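Local coordinates for protein decapping nuclease RAI1 (Candida albicans, PDB 5BUD) that hydrolyses NAD caps, and can also process triphosphorylated and m7G-capped RNA 5' ends, in a metal-dependent way, and binds, stabilises and stimulates the exoribonuclease RAT1, at residues Phe24-Asp29 with Leu82-Lys87; Lys95-Ile100 with Val209-Ile214. All coordinates share one frame; numbering follows the deposited sequence.

Contact 1. Residues Phe24-Asp29 with Leu82-Lys87; sequences FSYARD and LKAIIK
The methyl of Ala84 touches two aromatic rings of strand 21-28, those of Tyr26 and Phe24, which lie roughly at right angles as seen from it. It lies over one face of the Tyr26 ring in a CH-pi contact, with CB 4.1 Å from the ring centroid and 21° off the normal, displaced toward the rim on the CG-CD1 side. From Phe24 comes an edge atom instead: CE2 reaches Ala84 CB at 3.6 Å, while the carbonyl oxygen of Ala84 lies over one face of this ring. The neighbouring CZ touches Ile85 CG1 at 3.9 Å, and that methylene comes to the ring's rim roughly level with its plane; the two side chains cross at about a right angle. Two apart on the strand, both aromatics point to helix 78-92, and with CG between the backbone N and the carbonyl carbon (chi1 61° and 64°) their rings turn onto it. Tyr88 adds a further ring beside Phe24, and Phe383 of helix 381-389 packs on Ile85. This is plain helix-on-sheet packing within the nuclease fold, about 13 Å from manganese at the Tyr26 side chain. No hydrogen bond crosses between the segments, so apolar and CH-pi contacts alone join them.

Contact 2. Residues Lys95-Ile100 with Val209-Ile214; sequences KISSDI and VIRTGI
Arg211 NH2 donates to Ser97 OG over 2.6 Å, and NE of the same guanidinium donates to Ser97 O over 2.7 Å, a side-on grip in which two nitrogens of the arginine each take one oxygen of a single serine. The contact joins strand 205-214 of the PD-(D/E)XK nuclease fold to the irregular connection between helix 78-92 and strand 100-103. Of the two bonds the one from NE is the straighter, with an N-H...O angle of 157° against 132° for the one from NH2. Both acceptors are somewhat tilted from the guanidinium plane, the hydroxyl more than the carbonyl. Arg211 reaches across by leaving the strand with CG anti to the backbone N (chi1 -169°) and running extended from CG to NE. On the serine, OG stands between the backbone N and the carbonyl carbon, and hydroxyl and carbonyl oxygen together meet the NE-NH2 side of the guanidinium. Holding both nitrogens at once should limit rotation of the arginine's planar end. The link lies at the surface, away from the annotated sites, and the arginine side chain also packs on Leu23 of the adjacent strand 21-28. Deeper in, Ile96 packs on Leu23 and on Val220 of strand 217-228, while Gln131 NE2 bonds to the carbonyl oxygens of Ile96 and Ser98. Past the serine that meets the arginine, the chain makes a local side-chain bond of its own: Ser98 OG donates to Ile100 O at 2.7 Å, approaching from above the carbonyl plane.

From the N terminus, strand 21-28 comes first, and contact 1 closes a loop of 52 residues when helix 78-92 returns to pack on it. The chain then leaves that helix through residues 95-100, and contact 2 closes a second, longer loop of 108 residues at strand 205-214. The two loops follow in series, neither nesting nor crossing. They are nevertheless joined in space, since strands 21-28 and 205-214 are antiparallel neighbours: Phe24 O and Val209 N are 2.9 Å apart, a probable hydrogen bond. Ile96 CD1 meets both Phe24 and Ile85 by packing. Together the contacts tie helix 78-92 and its outgoing connection to two adjacent strands.

Contact 1. Residues Phe24-Asp29 with Leu82-Lys87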
# COMPACT_ATOMS: atom_id res chain seq x y z
N PHE A 24 3.81 -6.70 -14.31
CA PHE A 24 2.81 -6.09 -15.17
C PHE A 24 2.02 -5.08 -14.35
O PHE A 24 2.32 -4.88 -13.17
CB PHE A 24 1.85 -7.18 -15.74
CG PHE A 24 1.10 -7.94 -14.67
CD1 PHE A 24 1.62 -9.08 -14.13
CD2 PHE A 24 -0.11 -7.48 -14.20
CE1 PHE A 24 0.97 -9.76 -13.14
CE2 PHE A 24 -0.80 -8.16 -13.21
CZ PHE A 24 -0.25 -9.30 -12.67
N SER A 25 1.01 -4.48 -14.98
CA SER A 25 0.11 -3.57 -14.33
C SER A 25 -1.31 -3.78 -14.80
O SER A 25 -1.54 -4.43 -15.82
CB SER A 25 0.49 -2.13 -14.65
OG SER A 25 0.53 -1.96 -16.05
N TYR A 26 -2.24 -3.19 -14.07
CA TYR A 26 -3.63 -3.14 -14.45
C TYR A 26 -4.19 -1.90 -13.77
O TYR A 26 -3.43 -1.16 -13.12
CB TYR A 26 -4.34 -4.46 -14.08
CG TYR A 26 -4.45 -4.82 -12.62
CD1 TYR A 26 -3.35 -5.26 -11.90
CD2 TYR A 26 -5.66 -4.77 -11.96
CE1 TYR A 26 -3.44 -5.62 -10.56
CE2 TYR A 26 -5.77 -5.13 -10.62
CZ TYR A 26 -4.65 -5.55 -9.93
OH TYR A 26 -4.79 -5.89 -8.60
N ALA A 27 -5.49 -1.64 -13.91
CA ALA A 27 -6.04 -0.38 -13.50
C ALA A 27 -7.48 -0.53 -13.04
O ALA A 27 -8.11 -1.56 -13.31
CB ALA A 27 -5.94 0.62 -14.66
N ARG A 28 -7.98 0.48 -12.34
CA ARG A 28 -9.40 0.60 -12.04
C ARG A 28 -9.90 1.89 -12.65
O ARG A 28 -9.28 2.94 -12.45
CB ARG A 28 -9.65 0.60 -10.55
CG ARG A 28 -11.08 0.25 -10.19
CD ARG A 28 -11.19 -0.01 -8.70
NE ARG A 28 -11.03 1.23 -7.96
CZ ARG A 28 -11.06 1.33 -6.65
NH1 ARG A 28 -11.30 0.25 -5.91
NH2 ARG A 28 -10.88 2.50 -6.07
N ASP A 29 -11.00 1.84 -13.41
CA ASP A 29 -11.52 3.04 -14.06
C ASP A 29 -12.42 3.85 -13.14
O ASP A 29 -12.66 3.47 -12.00
CB ASP A 29 -12.15 2.74 -15.45
CG ASP A 29 -13.53 2.05 -15.38
OD1 ASP A 29 -14.21 2.09 -14.34
OD2 ASP A 29 -13.91 1.48 -16.42
N LEU A 82 -6.21 -11.80 -9.51
CA LEU A 82 -6.03 -13.12 -10.15
C LEU A 82 -6.32 -13.09 -11.64
O LEU A 82 -5.66 -13.80 -12.41
CB LEU A 82 -6.88 -14.21 -9.48
CG LEU A 82 -6.51 -14.51 -8.03
CD1 LEU A 82 -7.48 -15.53 -7.46
CD2 LEU A 82 -5.03 -14.94 -7.83
N LYS A 83 -7.27 -12.26 -12.04
CA LYS A 83 -7.66 -12.16 -13.46
C LYS A 83 -6.53 -11.53 -14.24
O LYS A 83 -6.20 -11.97 -15.38
CB LYS A 83 -8.96 -11.39 -13.61
CG LYS A 83 -9.38 -11.13 -15.05
CD LYS A 83 -10.83 -11.49 -15.30
CE LYS A 83 -11.24 -11.23 -16.75
NZ LYS A 83 -11.95 -9.94 -16.83
N ALA A 84 -5.91 -10.52 -13.63
CA ALA A 84 -4.72 -9.89 -14.18
C ALA A 84 -3.59 -10.89 -14.26
O ALA A 84 -2.92 -10.96 -15.28
CB ALA A 84 -4.31 -8.69 -13.32
N ILE A 85 -3.40 -11.67 -13.20
CA ILE A 85 -2.36 -12.74 -13.19
C ILE A 85 -2.59 -13.81 -14.30
O ILE A 85 -1.65 -14.21 -14.97
CB ILE A 85 -2.26 -13.40 -11.80
CG1 ILE A 85 -1.54 -12.44 -10.81
CG2 ILE A 85 -1.52 -14.72 -11.86
CD1 ILE A 85 -1.53 -12.87 -9.36
N ILE A 86 -3.84 -14.25 -14.51
CA ILE A 86 -4.15 -15.23 -15.59
C ILE A 86 -3.76 -14.65 -16.96
O ILE A 86 -3.10 -15.30 -17.74
CB ILE A 86 -5.65 -15.63 -15.60
CG1 ILE A 86 -6.01 -16.40 -14.32
CG2 ILE A 86 -5.97 -16.48 -16.84
CD1 ILE A 86 -7.49 -16.38 -13.98
N LYS A 87 -4.13 -13.40 -17.22
CA LYS A 87 -3.72 -12.72 -18.45
C LYS A 87 -2.21 -12.73 -18.67
O LYS A 87 -1.73 -13.08 -19.77
CB LYS A 87 -4.24 -11.30 -18.47
CG LYS A 87 -4.03 -10.59 -19.80
CD LYS A 87 -4.86 -9.31 -19.87
CE LYS A 87 -4.60 -8.56 -21.17
NZ LYS A 87 -3.16 -8.24 -21.30

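Contact 2. Residues Lys95-Ile100 with Val209-Ile214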
# COMPACT_ATOMS: atom_id res chain seq x y z
N LYS A 95 3.37 -20.04 -14.98
CA LYS A 95 3.01 -19.34 -13.74
C LYS A 95 4.15 -18.42 -13.27
O LYS A 95 5.33 -18.66 -13.54
CB LYS A 95 2.61 -20.32 -12.64
CG LYS A 95 3.78 -21.03 -11.98
CD LYS A 95 3.47 -21.45 -10.55
CE LYS A 95 3.34 -22.93 -10.38
NZ LYS A 95 3.38 -23.31 -8.94
N ILE A 96 3.79 -17.36 -12.54
CA ILE A 96 4.80 -16.45 -11.96
C ILE A 96 5.53 -17.22 -10.87
O ILE A 96 4.91 -17.95 -10.10
CB ILE A 96 4.13 -15.22 -11.32
CG1 ILE A 96 3.49 -14.33 -12.38
CG2 ILE A 96 5.15 -14.41 -10.51
CD1 ILE A 96 2.43 -13.39 -11.84
N SER A 97 6.83 -17.03 -10.75
CA SER A 97 7.52 -17.78 -9.74
C SER A 97 7.60 -16.94 -8.48
O SER A 97 8.10 -15.81 -8.49
CB SER A 97 8.92 -18.20 -10.21
OG SER A 97 9.80 -17.12 -10.17
N SER A 98 7.09 -17.49 -7.38
CA SER A 98 7.08 -16.77 -6.10
C SER A 98 6.66 -17.73 -5.03
O SER A 98 6.02 -18.78 -5.32
CB SER A 98 6.10 -15.59 -6.16
OG SER A 98 6.04 -14.84 -4.96
N ASP A 99 6.97 -17.37 -3.79
CA ASP A 99 6.48 -18.10 -2.62
C ASP A 99 5.18 -17.54 -2.08
O ASP A 99 4.30 -18.29 -1.62
CB ASP A 99 7.55 -18.08 -1.55
CG ASP A 99 8.82 -18.75 -2.04
OD1 ASP A 99 9.88 -18.14 -1.97
OD2 ASP A 99 8.72 -19.89 -2.53
N ILE A 100 5.07 -16.22 -2.15
CA ILE A 100 3.93 -15.48 -1.59
C ILE A 100 3.33 -14.56 -2.65
O ILE A 100 4.06 -13.93 -3.40
CB ILE A 100 4.40 -14.68 -0.36
CG1 ILE A 100 4.84 -15.63 0.74
CG2 ILE A 100 3.30 -13.76 0.15
CD1 ILE A 100 5.35 -14.93 2.00
N VAL A 209 2.01 -4.68 -10.25
CA VAL A 209 2.31 -5.95 -9.64
C VAL A 209 3.78 -6.21 -9.85
O VAL A 209 4.28 -6.26 -10.98
CB VAL A 209 1.47 -7.09 -10.24
CG1 VAL A 209 1.86 -8.41 -9.62
CG2 VAL A 209 0.02 -6.83 -9.96
N ILE A 210 4.48 -6.40 -8.72
CA ILE A 210 5.93 -6.52 -8.74
C ILE A 210 6.35 -7.83 -8.11
O ILE A 210 5.63 -8.41 -7.30
CB ILE A 210 6.61 -5.36 -7.97
CG1 ILE A 210 6.27 -5.39 -6.47
CG2 ILE A 210 6.17 -4.02 -8.54
CD1 ILE A 210 7.42 -4.94 -5.63
N ARG A 211 7.52 -8.31 -8.53
CA ARG A 211 8.20 -9.42 -7.91
C ARG A 211 9.38 -8.82 -7.11
O ARG A 211 10.09 -7.97 -7.61
CB ARG A 211 8.73 -10.35 -8.99
CG ARG A 211 9.24 -11.71 -8.53
CD ARG A 211 9.44 -12.63 -9.73
NE ARG A 211 9.91 -13.98 -9.40
CZ ARG A 211 11.19 -14.32 -9.19
NH1 ARG A 211 12.16 -13.41 -9.25
NH2 ARG A 211 11.51 -15.58 -8.92
N THR A 212 9.57 -9.27 -5.88
CA THR A 212 10.70 -8.84 -5.03
C THR A 212 11.09 -10.04 -4.14
O THR A 212 10.60 -11.16 -4.32
CB THR A 212 10.35 -7.58 -4.20
OG1 THR A 212 11.52 -7.00 -3.57
CG2 THR A 212 9.27 -7.91 -3.16
N GLY A 213 12.02 -9.82 -3.23
CA GLY A 213 12.43 -10.89 -2.35
C GLY A 213 13.14 -10.32 -1.14
O GLY A 213 13.49 -9.15 -1.11
N ILE A 214 13.29 -11.17 -0.13
CA ILE A 214 14.14 -10.88 1.04
C ILE A 214 14.62 -12.21 1.57
O ILE A 214 13.83 -13.18 1.60
CB ILE A 214 13.42 -10.05 2.11
CG1 ILE A 214 14.36 -9.77 3.29
CG2 ILE A 214 12.13 -10.71 2.58
CD1 ILE A 214 13.85 -8.66 4.18